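Fructuronate-tagaturonate epimerase UxaE from Cohnella laeviribosi in complex with 1 glycerol (Cohnella laeviribosi, PDB 6IL9) probably catalyses the interconversion of fructuronate and tagaturonate by epimerisation, using a TIM-barrel scaffold that binds zinc. Local coordinates at residues Q321-L326 with V355-N360. Numbering follows the deposited sequence.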
ATOM      1  N   GLN A 321       4.638  21.370 -15.179  1.00 20.07           N
ATOM      2  CA  GLN A 321       3.189  21.256 -15.278  1.00 18.68           C
ATOM      3  C   GLN A 321       2.638  20.441 -14.122  1.00 18.70           C
ATOM      4  O   GLN A 321       1.582  20.777 -13.571  1.00 17.13           O
ATOM      5  CB  GLN A 321       2.785  20.627 -16.616  1.00 20.98           C
ATOM      6  CG  GLN A 321       1.276  20.570 -16.833  1.00 28.64           C
ATOM      7  CD  GLN A 321       0.642  21.953 -16.908  1.00 35.68           C
ATOM      8  OE1 GLN A 321       1.273  22.922 -17.356  1.00 37.76           O
ATOM      9  NE2 GLN A 321      -0.609  22.055 -16.471  1.00 36.59           N
ATOM     10  N   PHE A 322       3.346  19.375 -13.730  1.00 17.38           N
ATOM     11  CA  PHE A 322       2.928  18.626 -12.552  1.00 17.50           C
ATOM     12  C   PHE A 322       2.830  19.542 -11.339  1.00 16.94           C
ATOM     13  O   PHE A 322       1.861  19.463 -10.574  1.00 15.15           O
ATOM     14  CB  PHE A 322       3.893  17.470 -12.268  1.00 14.50           C
ATOM     15  CG  PHE A 322       3.622  16.778 -10.960  1.00 15.02           C
ATOM     16  CD1 PHE A 322       2.632  15.807 -10.868  1.00 14.92           C
ATOM     17  CD2 PHE A 322       4.344  17.111  -9.820  1.00 18.10           C
ATOM     18  CE1 PHE A 322       2.362  15.174  -9.657  1.00 15.66           C
ATOM     19  CE2 PHE A 322       4.077  16.491  -8.602  1.00 15.62           C
ATOM     20  CZ  PHE A 322       3.080  15.513  -8.530  1.00 15.21           C
ATOM     21  N   GLU A 323       3.819  20.431 -11.158  1.00 15.29           N
ATOM     22  CA  GLU A 323       3.808  21.317  -9.998  1.00 16.13           C
ATOM     23  C   GLU A 323       2.628  22.282 -10.057  1.00 16.03           C
ATOM     24  O   GLU A 323       1.949  22.505  -9.046  1.00 14.39           O
ATOM     25  CB  GLU A 323       5.128  22.093  -9.892  1.00 16.13           C
ATOM     26  CG  GLU A 323       5.100  23.135  -8.756  1.00 16.89           C
ATOM     27  CD  GLU A 323       6.444  23.824  -8.520  1.00 20.70           C
ATOM     28  OE1 GLU A 323       7.403  23.519  -9.254  1.00 20.61           O
ATOM     29  OE2 GLU A 323       6.533  24.670  -7.597  1.00 20.48           O
ATOM     30  N   ARG A 324       2.354  22.845 -11.236  1.00 15.03           N
ATOM     31  CA  ARG A 324       1.252  23.803 -11.340  1.00 17.08           C
ATOM     32  C   ARG A 324      -0.082  23.157 -10.990  1.00 17.56           C
ATOM     33  O   ARG A 324      -0.904  23.761 -10.288  1.00 17.63           O
ATOM     34  CB  ARG A 324       1.192  24.405 -12.744  1.00 20.78           C
ATOM     35  CG  ARG A 324       2.288  25.422 -13.014  1.00 22.66           C
ATOM     36  CD  ARG A 324       2.038  26.162 -14.322  1.00 31.26           C
ATOM     37  NE  ARG A 324       2.250  25.306 -15.483  1.00 32.98           N
ATOM     38  CZ  ARG A 324       3.437  25.093 -16.047  1.00 29.67           C
ATOM     39  NH1 ARG A 324       4.525  25.678 -15.558  1.00 33.92           N
ATOM     40  NH2 ARG A 324       3.535  24.304 -17.108  1.00 32.95           N
ATOM     41  N   GLU A 325      -0.311  21.932 -11.457  1.00 13.99           N
ATOM     42  CA  GLU A 325      -1.552  21.239 -11.131  1.00 14.68           C
ATOM     43  C   GLU A 325      -1.568  20.786  -9.678  1.00 17.44           C
ATOM     44  O   GLU A 325      -2.610  20.872  -9.012  1.00 16.51           O
ATOM     45  CB  GLU A 325      -1.764  20.061 -12.080  1.00 19.30           C
ATOM     46  CG  GLU A 325      -1.846  20.553 -13.521  1.00 20.48           C
ATOM     47  CD  GLU A 325      -2.623  19.651 -14.441  1.00 30.70           C
ATOM     48  OE1 GLU A 325      -3.073  18.577 -13.993  1.00 30.45           O
ATOM     49  OE2 GLU A 325      -2.782  20.036 -15.624  1.00 33.35           O
ATOM     50  N   LEU A 326      -0.423  20.314  -9.164  1.00 17.22           N
ATOM     51  CA  LEU A 326      -0.361  19.922  -7.757  1.00 14.42           C
ATOM     52  C   LEU A 326      -0.746  21.082  -6.847  1.00 16.55           C
ATOM     53  O   LEU A 326      -1.428  20.888  -5.837  1.00 16.31           O
ATOM     54  CB  LEU A 326       1.038  19.403  -7.409  1.00 14.93           C
ATOM     55  CG  LEU A 326       1.325  19.166  -5.923  1.00 16.11           C
ATOM     56  CD1 LEU A 326       0.468  18.013  -5.428  1.00 18.71           C
ATOM     57  CD2 LEU A 326       2.806  18.876  -5.682  1.00 16.83           C
ATOM     58  N   VAL A 355       5.461  17.394  -3.277  1.00 14.07           N
ATOM     59  CA  VAL A 355       4.289  16.918  -2.546  1.00 12.85           C
ATOM     60  C   VAL A 355       4.353  17.388  -1.099  1.00 15.32           C
ATOM     61  O   VAL A 355       3.368  17.890  -0.548  1.00 15.08           O
ATOM     62  CB  VAL A 355       4.173  15.387  -2.637  1.00 14.16           C
ATOM     63  CG1 VAL A 355       3.160  14.867  -1.616  1.00 13.64           C
ATOM     64  CG2 VAL A 355       3.751  14.992  -4.054  1.00 13.79           C
ATOM     65  N   GLY A 356       5.518  17.241  -0.472  1.00 15.42           N
ATOM     66  CA  GLY A 356       5.659  17.665   0.910  1.00 15.77           C
ATOM     67  C   GLY A 356       5.427  19.155   1.077  1.00 16.43           C
ATOM     68  O   GLY A 356       4.764  19.587   2.022  1.00 16.83           O
ATOM     69  N   ARG A 357       5.957  19.957   0.153  1.00 14.90           N
ATOM     70  CA  ARG A 357       5.825  21.402   0.267  1.00 14.53           C
ATOM     71  C   ARG A 357       4.378  21.849   0.071  1.00 14.83           C
ATOM     72  O   ARG A 357       3.846  22.621   0.874  1.00 17.07           O
ATOM     73  CB  ARG A 357       6.748  22.093  -0.738  1.00 19.81           C
ATOM     74  CG  ARG A 357       6.949  23.562  -0.443  1.00 28.11           C
ATOM     75  CD  ARG A 357       6.946  24.421  -1.690  1.00 31.96           C
ATOM     76  NE  ARG A 357       7.854  23.944  -2.727  1.00 29.98           N
ATOM     77  CZ  ARG A 357       7.970  24.523  -3.920  1.00 37.12           C
ATOM     78  NH1 ARG A 357       7.246  25.604  -4.199  1.00 36.75           N
ATOM     79  NH2 ARG A 357       8.809  24.037  -4.828  1.00 33.53           N
ATOM     80  N   TYR A 358       3.716  21.372  -0.985  1.00 14.22           N
ATOM     81  CA  TYR A 358       2.391  21.901  -1.281  1.00 14.61           C
ATOM     82  C   TYR A 358       1.306  21.376  -0.349  1.00 16.62           C
ATOM     83  O   TYR A 358       0.281  22.051  -0.193  1.00 17.16           O
ATOM     84  CB  TYR A 358       2.030  21.614  -2.736  1.00 14.48           C
ATOM     85  CG  TYR A 358       2.674  22.622  -3.663  1.00 14.11           C
ATOM     86  CD1 TYR A 358       2.067  23.850  -3.898  1.00 17.21           C
ATOM     87  CD2 TYR A 358       3.891  22.353  -4.286  1.00 17.54           C
ATOM     88  CE1 TYR A 358       2.652  24.796  -4.737  1.00 17.95           C
ATOM     89  CE2 TYR A 358       4.487  23.292  -5.127  1.00 17.56           C
ATOM     90  CZ  TYR A 358       3.854  24.513  -5.346  1.00 20.68           C
ATOM     91  OH  TYR A 358       4.426  25.458  -6.178  1.00 19.28           O
ATOM     92  N   THR A 359       1.504  20.211   0.276  1.00 15.72           N
ATOM     93  CA  THR A 359       0.563  19.679   1.262  1.00 16.89           C
ATOM     94  C   THR A 359       0.946  20.049   2.691  1.00 17.18           C
ATOM     95  O   THR A 359       0.247  19.649   3.634  1.00 15.49           O
ATOM     96  CB  THR A 359       0.453  18.145   1.157  1.00 15.72           C
ATOM     97  OG1 THR A 359       1.698  17.537   1.541  1.00 15.43           O
ATOM     98  CG2 THR A 359       0.080  17.706  -0.254  1.00 16.15           C
ATOM     99  N   ASN A 360       2.024  20.814   2.870  1.00 16.52           N
ATOM    100  CA  ASN A 360       2.537  21.144   4.203  1.00 18.11           C
ATOM    101  C   ASN A 360       2.735  19.878   5.028  1.00 17.45           C
ATOM    102  O   ASN A 360       2.454  19.834   6.229  1.00 18.43           O
ATOM    103  CB  ASN A 360       1.612  22.141   4.913  1.00 20.86           C
ATOM    104  CG  ASN A 360       2.255  22.783   6.128  1.00 30.13           C
ATOM    105  OD1 ASN A 360       3.481  22.869   6.232  1.00 30.86           O
ATOM    106  ND2 ASN A 360       1.422  23.248   7.055  1.00 30.34           N
TER
HETATM  107  O   HOH W   1       9.849  23.994  -7.897  1.00 34.25           O
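Glu323 and Tyr358 join two neighbouring helices through a hydrogen bond, in which Tyr358 OH is the donor to Glu323 OE2 (2.7 Å). The glutamate is stretched out, with CG anti to the backbone N (chi1 175°) and CD continuing the line, and it crosses the tyrosine at about a right angle. OE2 lies in the ring plane at the edge and accepts through its anti lone pair, while carboxylate and ring planes stand 70° apart. Glu323 OE2 also makes a long salt bridge to Arg357 NH1 (3.6 Å). A water that donates to Glu323 OE1 and accepts from Arg357 NH2 closes a second link, lying at the guanidinium edge, whereas one face of the Arg357 guanidinium lies against Tyr358 CE2, which sits toward its rim. Beneath this polar layer, Leu326 CD2 meets Tyr358 CD2 obliquely at 3.9 Å and Val355 CG2 at 4.3 Å. An alanine in place of Tyr358 would probably leave Glu323 OE2 without its hydroxyl donor and open a gap where the ring lay against Leu326 CD2. Here two successive outer helices of the TIM barrel, 319-336 and 349-358, pack against strand 339-342, with Leu326 on Leu340 and Val355 on Ile342.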